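PDB 2H0U: NADPH-flavin oxidoreductase, which catalyses the transfer of electrons from NAD(P)H to flavin, carries FMN as its cofactor and belongs to the nitroreductase family. Local coordinates for the interface of chains A and B. Coordinates in Å, arbitrary orientation; residue numbers count along the deposited sequence, not the author numbering. Chains: chain A/B, NADPH-flavin oxidoreductase.

Contact 1: the interface of chains A and B. Residues chain A 143-144, 146-148, 151; chain B 144, 147-148.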
ATOM      1  N   TYR A 143       1.161  -3.917   0.491  1.00  6.89           N
ATOM      2  CA  TYR A 143       1.066  -2.928  -0.615  1.00  6.88           C
ATOM      3  C   TYR A 143       1.984  -1.749  -0.309  1.00  7.36           C
ATOM      4  O   TYR A 143       2.525  -1.146  -1.220  1.00  6.69           O
ATOM      5  CB  TYR A 143      -0.380  -2.484  -0.874  1.00  7.24           C
ATOM      6  CG  TYR A 143      -1.154  -3.431  -1.813  1.00  7.11           C
ATOM      7  CD1 TYR A 143      -1.287  -4.789  -1.499  1.00  8.65           C
ATOM      8  CD2 TYR A 143      -1.703  -2.976  -3.026  1.00  8.18           C
ATOM      9  CE1 TYR A 143      -1.976  -5.705  -2.352  1.00  7.42           C
ATOM     10  CE2 TYR A 143      -2.420  -3.864  -3.881  1.00  6.38           C
ATOM     11  CZ  TYR A 143      -2.526  -5.228  -3.517  1.00  6.35           C
ATOM     12  OH  TYR A 143      -3.174  -6.143  -4.290  1.00  8.16           O
ATOM     13  N   ILE A 144       2.116  -1.387   0.981  1.00  6.76           N
ATOM     14  CA  ILE A 144       3.114  -0.368   1.397  1.00  7.77           C
ATOM     15  C   ILE A 144       4.525  -0.853   1.013  1.00  6.94           C
ATOM     16  O   ILE A 144       5.315  -0.128   0.428  1.00  6.44           O
ATOM     17  CB  ILE A 144       3.064  -0.072   2.912  1.00  7.49           C
ATOM     18  CG1 ILE A 144       1.670   0.397   3.295  1.00  8.23           C
ATOM     19  CG2 ILE A 144       4.182   0.988   3.306  1.00  6.62           C
ATOM     20  CD1 ILE A 144       1.539   0.561   4.905  1.00  9.16           C
HETATM   21  N   MSE A 146       5.472  -3.019  -1.222  1.00  8.06           N
HETATM   22  CA  MSE A 146       5.660  -3.005  -2.692  1.00  9.08           C
HETATM   23  C   MSE A 146       5.760  -1.572  -3.230  1.00  7.97           C
HETATM   24  O   MSE A 146       6.626  -1.267  -4.069  1.00  7.99           O
HETATM   25  CB  MSE A 146       4.494  -3.766  -3.376  1.00  7.80           C
HETATM   26  CG  MSE A 146       4.510  -3.584  -4.880  1.00  8.63           C
HETATM   27 SE   MSE A 146       2.937  -4.331  -5.773  1.00 18.78          SE
HETATM   28  CE  MSE A 146       1.585  -3.033  -5.181  1.00 10.23           C
ATOM     29  N   ALA A 147       4.903  -0.674  -2.721  1.00  7.56           N
ATOM     30  CA  ALA A 147       4.951   0.755  -3.127  1.00  7.12           C
ATOM     31  C   ALA A 147       6.332   1.380  -2.855  1.00  6.93           C
ATOM     32  O   ALA A 147       6.888   2.087  -3.705  1.00  6.73           O
ATOM     33  CB  ALA A 147       3.834   1.590  -2.385  1.00  7.24           C
ATOM     34  N   ASN A 148       6.858   1.154  -1.648  1.00  6.04           N
ATOM     35  CA  ASN A 148       8.133   1.700  -1.278  1.00  7.07           C
ATOM     36  C   ASN A 148       9.238   1.205  -2.242  1.00  6.32           C
ATOM     37  O   ASN A 148      10.126   1.986  -2.660  1.00  5.81           O
ATOM     38  CB  ASN A 148       8.465   1.327   0.181  1.00  6.61           C
ATOM     39  CG  ASN A 148       7.677   2.154   1.160  1.00  8.29           C
ATOM     40  OD1 ASN A 148       6.824   2.944   0.742  1.00  8.75           O
ATOM     41  ND2 ASN A 148       7.964   2.011   2.451  1.00  6.43           N
HETATM   42  N   MSE A 151       8.864   2.950  -5.628  1.00 10.10           N
HETATM   43  CA  MSE A 151       9.301   4.323  -5.580  1.00 11.29           C
HETATM   44  C   MSE A 151      10.839   4.424  -5.456  1.00 10.02           C
HETATM   45  O   MSE A 151      11.468   5.260  -6.102  1.00  9.02           O
HETATM   46  CB  MSE A 151       8.564   5.093  -4.452  1.00 12.90           C
HETATM   47  CG  MSE A 151       8.923   6.582  -4.425  1.00 21.91           C
HETATM   48 SE   MSE A 151       7.953   7.422  -5.917  1.00 51.61          SE
HETATM   49  CE  MSE A 151       6.544   6.086  -6.296  1.00 32.19           C
TER
ATOM     50  N   ILE B 144      -1.125   2.132  -1.245  1.00  6.76           N
ATOM     51  CA  ILE B 144      -0.104   2.633  -2.199  1.00  7.77           C
ATOM     52  C   ILE B 144      -0.111   4.174  -2.189  1.00  6.94           C
ATOM     53  O   ILE B 144       0.921   4.820  -2.090  1.00  6.44           O
ATOM     54  CB  ILE B 144      -0.335   2.125  -3.639  1.00  7.49           C
ATOM     55  CG1 ILE B 144      -0.338   0.605  -3.650  1.00  8.23           C
ATOM     56  CG2 ILE B 144       0.759   2.729  -4.623  1.00  6.62           C
ATOM     57  CD1 ILE B 144      -0.741   0.040  -5.118  1.00  9.16           C
ATOM     58  N   ALA B 147       1.353   5.381   1.054  1.00  7.56           N
ATOM     59  CA  ALA B 147       2.809   5.084   1.058  1.00  7.12           C
ATOM     60  C   ALA B 147       3.601   6.093   0.207  1.00  6.93           C
ATOM     61  O   ALA B 147       4.652   6.595   0.629  1.00  6.73           O
ATOM     62  CB  ALA B 147       3.088   3.618   0.540  1.00  7.24           C
ATOM     63  N   ASN B 148       3.117   6.351  -1.011  1.00  6.04           N
ATOM     64  CA  ASN B 148       3.781   7.265  -1.898  1.00  7.07           C
ATOM     65  C   ASN B 148       3.885   8.669  -1.256  1.00  6.32           C
ATOM     66  O   ASN B 148       4.936   9.346  -1.355  1.00  5.81           O
ATOM     67  CB  ASN B 148       3.037   7.328  -3.247  1.00  6.61           C
ATOM     68  CG  ASN B 148       3.304   6.108  -4.086  1.00  8.29           C
ATOM     69  OD1 ASN B 148       3.977   5.182  -3.621  1.00  8.75           O
ATOM     70  ND2 ASN B 148       2.815   6.099  -5.324  1.00  6.43           N
TER
HETATM   71  O   HOH W   1       6.080   4.576  -1.626  0.50 19.23           O
HETATM   72  O   HOH W   2       5.130   3.460  -5.455  1.00 21.68           O
HETATM   73  O   HOH W   3       6.094   4.985   2.463  1.00 21.68           O
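The side-chain oxygen OD1 of B:Asn148 lies against the methyl of A:Ala147 and is held by waters 1 and 2. Water 2 stands 2.8 Å from this OD1 and equally near the backbone oxygen of A:Ala147, linking the chains where no polar atom of one reaches the other directly. Water 1 sits between the two asparagine oxygens, 3.0 Å from OD1 of A:Asn148 and as far from its counterpart in chain B. Water 3 repeats the role of water 2 with the chains exchanged, joining A:Asn148 OD1 to the B:Ala147 oxygen. Each amide reaches this row of waters with CG anti to the carbonyl carbon (chi1 -76°).

Beside the waters the contact is apolar, an example of how small side chains let two helices come close. The two alanine methyls meet tip to tip, A:Ala147 CB being 3.6 Å from B:Ala147 CB. To one side of them B:Ile144 crosses the A:Tyr143 side chain obliquely, its CD1 3.8 Å from the ring carbon CD2, and the same methyl also touches CE of selenomethionine A:Met146. Its CG2 branch, anti to the backbone N, turns instead toward A:Ala147 CB. The twice-bent chain of A:Met151, poorly ordered, brings its CE against the B:Asn148 amide.

All these residues belong to helix 131-155, which packs against its own copy at the two-fold axis of the dimer.

Contact 2: the interface of chains A and B. Residues chain A 38, 47, 95, 99, 103; chain B 205-207, 212.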
ATOM      1  N   ARG A  38      12.390  -4.677   3.133  1.00  7.01           N
ATOM      2  CA  ARG A  38      12.618  -5.063   4.561  1.00  7.04           C
ATOM      3  C   ARG A  38      12.252  -3.946   5.563  1.00  7.06           C
ATOM      4  O   ARG A  38      11.630  -4.190   6.592  1.00  7.18           O
ATOM      5  CB  ARG A  38      14.073  -5.482   4.792  1.00  6.40           C
ATOM      6  CG  ARG A  38      14.280  -6.188   6.136  1.00  6.63           C
ATOM      7  CD  ARG A  38      15.727  -6.699   6.309  1.00  7.25           C
ATOM      8  NE  ARG A  38      16.635  -5.590   6.630  1.00 10.67           N
ATOM      9  CZ  ARG A  38      16.897  -5.146   7.863  1.00 12.07           C
ATOM     10  NH1 ARG A  38      16.344  -5.736   8.929  1.00 10.66           N
ATOM     11  NH2 ARG A  38      17.735  -4.102   8.019  1.00 13.84           N
ATOM     12  N   GLU A  47       5.163  -6.631  10.553  1.00 11.18           N
ATOM     13  CA  GLU A  47       5.844  -7.133   9.327  1.00 10.69           C
ATOM     14  C   GLU A  47       5.230  -8.459   8.879  1.00  9.79           C
ATOM     15  O   GLU A  47       5.948  -9.465   8.759  1.00 10.49           O
ATOM     16  CB  GLU A  47       7.353  -7.356   9.587  1.00 12.23           C
ATOM     17  CG  GLU A  47       8.148  -6.152   9.975  1.00 13.67           C
ATOM     18  CD  GLU A  47       9.540  -6.548  10.527  1.00 12.90           C
ATOM     19  OE1 GLU A  47      10.357  -7.101   9.761  1.00 13.59           O
ATOM     20  OE2 GLU A  47       9.809  -6.246  11.691  1.00 15.39           O
ATOM     21  N   TYR A  95       2.688 -16.111  15.702  1.00 16.18           N
ATOM     22  CA  TYR A  95       3.520 -15.169  14.950  1.00 16.59           C
ATOM     23  C   TYR A  95       3.652 -13.816  15.674  1.00 16.43           C
ATOM     24  O   TYR A  95       4.740 -13.224  15.736  1.00 15.71           O
ATOM     25  CB  TYR A  95       2.957 -14.883  13.515  1.00 15.98           C
ATOM     26  CG  TYR A  95       3.812 -13.841  12.836  1.00 15.27           C
ATOM     27  CD1 TYR A  95       5.119 -14.141  12.444  1.00 17.10           C
ATOM     28  CD2 TYR A  95       3.364 -12.523  12.694  1.00 15.34           C
ATOM     29  CE1 TYR A  95       5.952 -13.172  11.854  1.00 17.20           C
ATOM     30  CE2 TYR A  95       4.189 -11.535  12.132  1.00 15.30           C
ATOM     31  CZ  TYR A  95       5.476 -11.874  11.711  1.00 15.82           C
ATOM     32  OH  TYR A  95       6.300 -10.917  11.162  1.00 16.77           O
ATOM     33  N   VAL A  99       7.178 -12.142  16.710  1.00 17.13           N
ATOM     34  CA  VAL A  99       7.737 -10.877  16.259  1.00 16.55           C
ATOM     35  C   VAL A  99       7.936  -9.896  17.465  1.00 16.40           C
ATOM     36  O   VAL A  99       8.923  -9.158  17.531  1.00 14.98           O
ATOM     37  CB  VAL A  99       6.936 -10.294  15.053  1.00 17.44           C
ATOM     38  CG1 VAL A  99       5.587  -9.837  15.467  1.00 15.62           C
ATOM     39  CG2 VAL A  99       7.717  -9.179  14.388  1.00 18.24           C
ATOM     40  N   VAL A 103      11.852  -9.427  17.388  1.00 16.80           N
ATOM     41  CA  VAL A 103      12.193  -8.193  16.703  1.00 16.73           C
ATOM     42  C   VAL A 103      12.082  -7.020  17.651  1.00 15.77           C
ATOM     43  O   VAL A 103      12.988  -6.190  17.715  1.00 14.71           O
ATOM     44  CB  VAL A 103      11.303  -7.940  15.455  1.00 16.04           C
ATOM     45  CG1 VAL A 103      11.697  -6.604  14.731  1.00 15.99           C
ATOM     46  CG2 VAL A 103      11.370  -9.138  14.483  1.00 18.95           C
TER
ATOM     47  N   THR B 205      13.611  -1.427  13.775  1.00 18.04           N
ATOM     48  CA  THR B 205      13.730  -2.825  14.164  1.00 18.40           C
ATOM     49  C   THR B 205      12.915  -3.630  13.179  1.00 17.25           C
ATOM     50  O   THR B 205      11.709  -3.394  13.022  1.00 17.88           O
ATOM     51  CB  THR B 205      13.229  -3.121  15.607  1.00 18.09           C
ATOM     52  OG1 THR B 205      11.936  -2.522  15.811  1.00 20.32           O
ATOM     53  CG2 THR B 205      14.248  -2.577  16.653  1.00 19.50           C
ATOM     54  N   ARG B 206      13.571  -4.560  12.518  1.00 16.59           N
ATOM     55  CA  ARG B 206      12.917  -5.396  11.486  1.00 16.43           C
ATOM     56  C   ARG B 206      13.466  -6.805  11.549  1.00 16.72           C
ATOM     57  O   ARG B 206      14.587  -7.008  12.039  1.00 16.56           O
ATOM     58  CB  ARG B 206      13.200  -4.830  10.068  1.00 16.23           C
ATOM     59  CG  ARG B 206      12.512  -3.485   9.710  1.00 16.93           C
ATOM     60  CD  ARG B 206      10.977  -3.577   9.750  1.00 17.75           C
ATOM     61  NE  ARG B 206      10.373  -2.324   9.272  1.00 18.33           N
ATOM     62  CZ  ARG B 206      10.206  -1.235  10.015  1.00 18.83           C
ATOM     63  NH1 ARG B 206      10.522  -1.231  11.301  1.00 16.37           N
ATOM     64  NH2 ARG B 206       9.695  -0.149   9.466  1.00 17.55           N
ATOM     65  N   TRP B 207      12.730  -7.778  11.008  1.00 16.85           N
ATOM     66  CA  TRP B 207      13.326  -9.086  10.737  1.00 16.43           C
ATOM     67  C   TRP B 207      14.570  -8.933   9.860  1.00 17.02           C
ATOM     68  O   TRP B 207      14.628  -8.035   9.028  1.00 17.27           O
ATOM     69  CB  TRP B 207      12.375 -10.022  10.000  1.00 15.80           C
ATOM     70  CG  TRP B 207      11.224 -10.544  10.815  1.00 15.50           C
ATOM     71  CD1 TRP B 207       9.895 -10.287  10.592  1.00 15.51           C
ATOM     72  CD2 TRP B 207      11.277 -11.427  11.939  1.00 17.61           C
ATOM     73  NE1 TRP B 207       9.113 -10.945  11.519  1.00 15.86           N
ATOM     74  CE2 TRP B 207       9.937 -11.655  12.360  1.00 15.37           C
ATOM     75  CE3 TRP B 207      12.319 -12.071  12.634  1.00 14.88           C
ATOM     76  CZ2 TRP B 207       9.626 -12.464  13.452  1.00 16.17           C
ATOM     77  CZ3 TRP B 207      11.991 -12.890  13.708  1.00 16.20           C
ATOM     78  CH2 TRP B 207      10.662 -13.084  14.101  1.00 15.64           C
ATOM     79  N   ILE B 212      12.491 -12.538   5.771  1.00 16.04           N
ATOM     80  CA  ILE B 212      11.403 -11.916   5.018  1.00 16.19           C
ATOM     81  C   ILE B 212      11.624 -11.899   3.492  1.00 16.31           C
ATOM     82  O   ILE B 212      10.853 -11.297   2.746  1.00 16.15           O
ATOM     83  CB  ILE B 212      11.047 -10.497   5.590  1.00 14.80           C
ATOM     84  CG1 ILE B 212      12.313  -9.616   5.744  1.00 16.01           C
ATOM     85  CG2 ILE B 212      10.293 -10.683   6.961  1.00 15.40           C
ATOM     86  CD1 ILE B 212      12.941  -9.154   4.385  1.00 16.06           C
TER
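The loop carrying B:Thr205, B:Arg206 and B:Trp207, with the short helix 209-212 after it, meets the end of helix 27-38, the loop at A:Glu47 and helix 94-102 with the turn at A:Val103. In this member of the nitroreductase family B:Trp207 illustrates how one residue can be read through both backbone and ring. Its backbone N donates to A:Glu47 OE1 at 2.8 Å, on the syn lone pair of that carboxylate oxygen. Its carbonyl oxygen takes a nearly straight bond from A:Arg38 NH1 at 2.9 Å, the donor standing above the carbonyl plane.

The indole NE1 points in the ring plane at the A:Tyr95 hydroxyl OH, 2.8 Å away and 164° at the hydrogen. That hydroxyl donates in turn to the backbone oxygen of A:Glu47, so accepting and donating together fix its rotation. A:Val103 sets CG2 over a face of the indole, 3.4 Å from CD2. Its other methyl, CG1, anti to the backbone N (chi1 -180°), lies against the backbone joining B:Thr205 to B:Arg206.

A:Val99 touches the NE1 side of the indole with CG2. B:Ile212 brings CD1 at about a right angle to the aliphatic part of A:Arg38, 3.7 Å from CG.

Contact 3: the interface of chains A and B. Residues chain A 10, 13, 151, 204, 206; chain B 39-41, 148.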
ATOM      1  N   GLN A  10       7.110  11.158  -9.698  1.00 20.71           N
ATOM      2  CA  GLN A  10       5.839  10.468  -9.739  1.00 21.85           C
ATOM      3  C   GLN A  10       5.395  10.223 -11.175  1.00 21.80           C
ATOM      4  O   GLN A  10       4.560   9.353 -11.410  1.00 22.33           O
ATOM      5  CB  GLN A  10       4.748  11.272  -9.000  1.00 21.72           C
ATOM      6  CG  GLN A  10       5.140  11.714  -7.568  1.00 22.45           C
ATOM      7  CD  GLN A  10       5.703  10.602  -6.682  1.00 25.56           C
ATOM      8  OE1 GLN A  10       5.151   9.500  -6.597  1.00 27.91           O
ATOM      9  NE2 GLN A  10       6.839  10.895  -6.021  1.00 27.70           N
ATOM     10  N   ARG A  13       7.864   7.263 -12.465  1.00 21.79           N
ATOM     11  CA  ARG A  13       7.349   5.975 -12.004  1.00 21.10           C
ATOM     12  C   ARG A  13       6.060   5.732 -12.801  1.00 20.56           C
ATOM     13  O   ARG A  13       5.102   6.467 -12.646  1.00 21.47           O
ATOM     14  CB  ARG A  13       7.031   6.054 -10.487  1.00 20.97           C
ATOM     15  CG  ARG A  13       7.019   4.677  -9.716  1.00 23.34           C
ATOM     16  CD  ARG A  13       5.772   3.785 -10.012  1.00 22.91           C
ATOM     17  NE  ARG A  13       4.563   4.602 -10.135  1.00 20.40           N
ATOM     18  CZ  ARG A  13       3.505   4.315 -10.887  1.00 19.06           C
ATOM     19  NH1 ARG A  13       3.457   3.171 -11.557  1.00 17.97           N
ATOM     20  NH2 ARG A  13       2.511   5.196 -10.977  1.00 18.85           N
HETATM   21  N   MSE A 151       8.864   2.950  -5.628  1.00 10.10           N
HETATM   22  CA  MSE A 151       9.301   4.323  -5.580  1.00 11.29           C
HETATM   23  C   MSE A 151      10.839   4.424  -5.456  1.00 10.02           C
HETATM   24  O   MSE A 151      11.468   5.260  -6.102  1.00  9.02           O
HETATM   25  CB  MSE A 151       8.564   5.093  -4.452  1.00 12.90           C
HETATM   26  CG  MSE A 151       8.923   6.582  -4.425  1.00 21.91           C
HETATM   27 SE   MSE A 151       7.953   7.422  -5.917  1.00 51.61          SE
HETATM   28  CE  MSE A 151       6.544   6.086  -6.296  1.00 32.19           C
ATOM     29  N   LYS A 204       0.597  10.219 -17.542  1.00 19.49           N
ATOM     30  CA  LYS A 204      -0.392   9.952 -16.505  1.00 18.46           C
ATOM     31  C   LYS A 204      -1.771  10.393 -16.960  1.00 19.74           C
ATOM     32  O   LYS A 204      -1.912  11.458 -17.579  1.00 18.68           O
ATOM     33  CB  LYS A 204      -0.024  10.709 -15.226  1.00 18.67           C
ATOM     34  CG  LYS A 204       1.152  10.141 -14.529  1.00 17.76           C
ATOM     35  CD  LYS A 204       0.716   8.996 -13.589  1.00 17.76           C
ATOM     36  CE  LYS A 204       1.925   8.359 -12.850  1.00 17.92           C
ATOM     37  NZ  LYS A 204       2.742   7.453 -13.779  1.00 20.04           N
ATOM     38  N   ARG A 206      -5.260  10.814 -14.733  1.00 16.59           N
ATOM     39  CA  ARG A 206      -5.837  10.723 -13.373  1.00 16.43           C
ATOM     40  C   ARG A 206      -7.031  11.647 -13.264  1.00 16.72           C
ATOM     41  O   ARG A 206      -7.129  12.619 -14.027  1.00 16.56           O
ATOM     42  CB  ARG A 206      -4.792  11.155 -12.309  1.00 16.23           C
ATOM     43  CG  ARG A 206      -3.592  10.197 -12.087  1.00 16.93           C
ATOM     44  CD  ARG A 206      -4.030   8.804 -11.602  1.00 17.75           C
ATOM     45  NE  ARG A 206      -2.857   7.980 -11.275  1.00 18.33           N
ATOM     46  CZ  ARG A 206      -2.135   7.308 -12.166  1.00 18.83           C
ATOM     47  NH1 ARG A 206      -2.479   7.282 -13.445  1.00 16.37           N
ATOM     48  NH2 ARG A 206      -1.070   6.638 -11.764  1.00 17.55           N
TER
ATOM     49  N   LEU B  39      -1.407  11.123  -8.176  1.00  7.34           N
ATOM     50  CA  LEU B  39      -0.681  10.397  -9.224  1.00  7.31           C
ATOM     51  C   LEU B  39      -0.378   8.953  -8.881  1.00  7.69           C
ATOM     52  O   LEU B  39       0.212   8.238  -9.709  1.00  7.53           O
ATOM     53  CB  LEU B  39       0.633  11.129  -9.537  1.00  7.73           C
ATOM     54  CG  LEU B  39       0.389  12.543 -10.088  1.00  8.46           C
ATOM     55  CD1 LEU B  39       1.730  13.206 -10.184  1.00 11.34           C
ATOM     56  CD2 LEU B  39      -0.279  12.494 -11.497  1.00  9.74           C
ATOM     57  N   ALA B  40      -0.774   8.487  -7.692  1.00  8.47           N
ATOM     58  CA  ALA B  40      -0.524   7.085  -7.352  1.00  8.80           C
ATOM     59  C   ALA B  40      -1.164   6.098  -8.322  1.00  8.73           C
ATOM     60  O   ALA B  40      -2.255   6.363  -8.865  1.00  8.28           O
ATOM     61  CB  ALA B  40      -1.001   6.778  -5.911  1.00  9.89           C
ATOM     62  N   PRO B  41      -0.503   4.935  -8.541  1.00  9.13           N
ATOM     63  CA  PRO B  41      -1.110   3.869  -9.394  1.00  8.04           C
ATOM     64  C   PRO B  41      -2.143   3.087  -8.636  1.00  8.65           C
ATOM     65  O   PRO B  41      -2.131   3.064  -7.380  1.00  9.02           O
ATOM     66  CB  PRO B  41       0.068   2.949  -9.722  1.00  7.68           C
ATOM     67  CG  PRO B  41       1.049   3.130  -8.475  1.00  8.23           C
ATOM     68  CD  PRO B  41       0.841   4.581  -8.022  1.00  8.83           C
ATOM     69  N   ASN B 148       3.117   6.351  -1.011  1.00  6.04           N
ATOM     70  CA  ASN B 148       3.781   7.265  -1.898  1.00  7.07           C
ATOM     71  C   ASN B 148       3.885   8.669  -1.256  1.00  6.32           C
ATOM     72  O   ASN B 148       4.936   9.346  -1.355  1.00  5.81           O
ATOM     73  CB  ASN B 148       3.037   7.328  -3.247  1.00  6.61           C
ATOM     74  CG  ASN B 148       3.304   6.108  -4.086  1.00  8.29           C
ATOM     75  OD1 ASN B 148       3.977   5.182  -3.621  1.00  8.75           O
ATOM     76  ND2 ASN B 148       2.815   6.099  -5.324  1.00  6.43           N
TER
HETATM   77  O   HOH W   4       2.411   8.754  -6.720  1.00 14.04           O
HETATM   78  O   HOH W   5       3.349   7.783  -9.764  1.00 14.54           O
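B:Leu39, just past helix 27-38, has phi and psi of -87° and -1°, and the extended B:Ala40 and B:Pro41 follow, a turn that presents the carbonyl oxygens of B:Leu39 and B:Ala40 to A:Arg206. The arginine chain, bent at chi2 (-61°), takes up this offer with NE, which donates to B:Ala40 O at 3.0 Å; the oxygen lies tilted from the guanidinium plane. NH2 adds weak bonds to both carbonyls. One face of the same guanidinium lies under CD of A:Lys204, offset toward the rim, while the lysine amine NZ bonds A:Arg13 O at 2.8 Å, in the carbonyl plane.

A:Arg13, A:Lys204 and A:Arg206 all bind FMN, so the partner chain probably helps to position residues of the cofactor site. B:Pro41 covers one face of the A:Arg13 guanidinium, its CG 3.6 Å from CZ. A:Arg206 NH2 lies at the edge of that group, in its plane, without a bond; the carbonyls of B:Leu39 and B:Ala40 may ease the closeness of like charges.

B:Leu39 splits its two methyls: CD1 rests on A:Gln10 CB at 3.8 Å, and CD2 turns to the aliphatic parts of A:Lys204 and A:Arg206. Water 5 ties A:Arg13 NH2, at 3.0 Å, to B:Leu39 O and A:Gln10 O. Water 4 lies 2.8 Å from A:Gln10 OE1 and 3.0 Å from B:Asn148 ND2, the amide nitrogen.

Contact 1 and contact 3 adjoin, the centres of their C-alpha atoms about 10 Å apart, and share A:Met151 and B:Asn148, so helix 131-155 takes part in both, and contact 3 also holds FMN-binding residues. Contact 2 lies about 18 Å from contact 1 and 28 Å from contact 3. Yet residue 206 serves in both outer contacts, as B:Arg206 in contact 2 and A:Arg206 in contact 3, and A:Arg38 immediately precedes the position of B:Leu39 in the sequence. Since symmetry repeats each contact with chains exchanged, the same segments contribute twice, and dimerisation may help to shape the cofactor site.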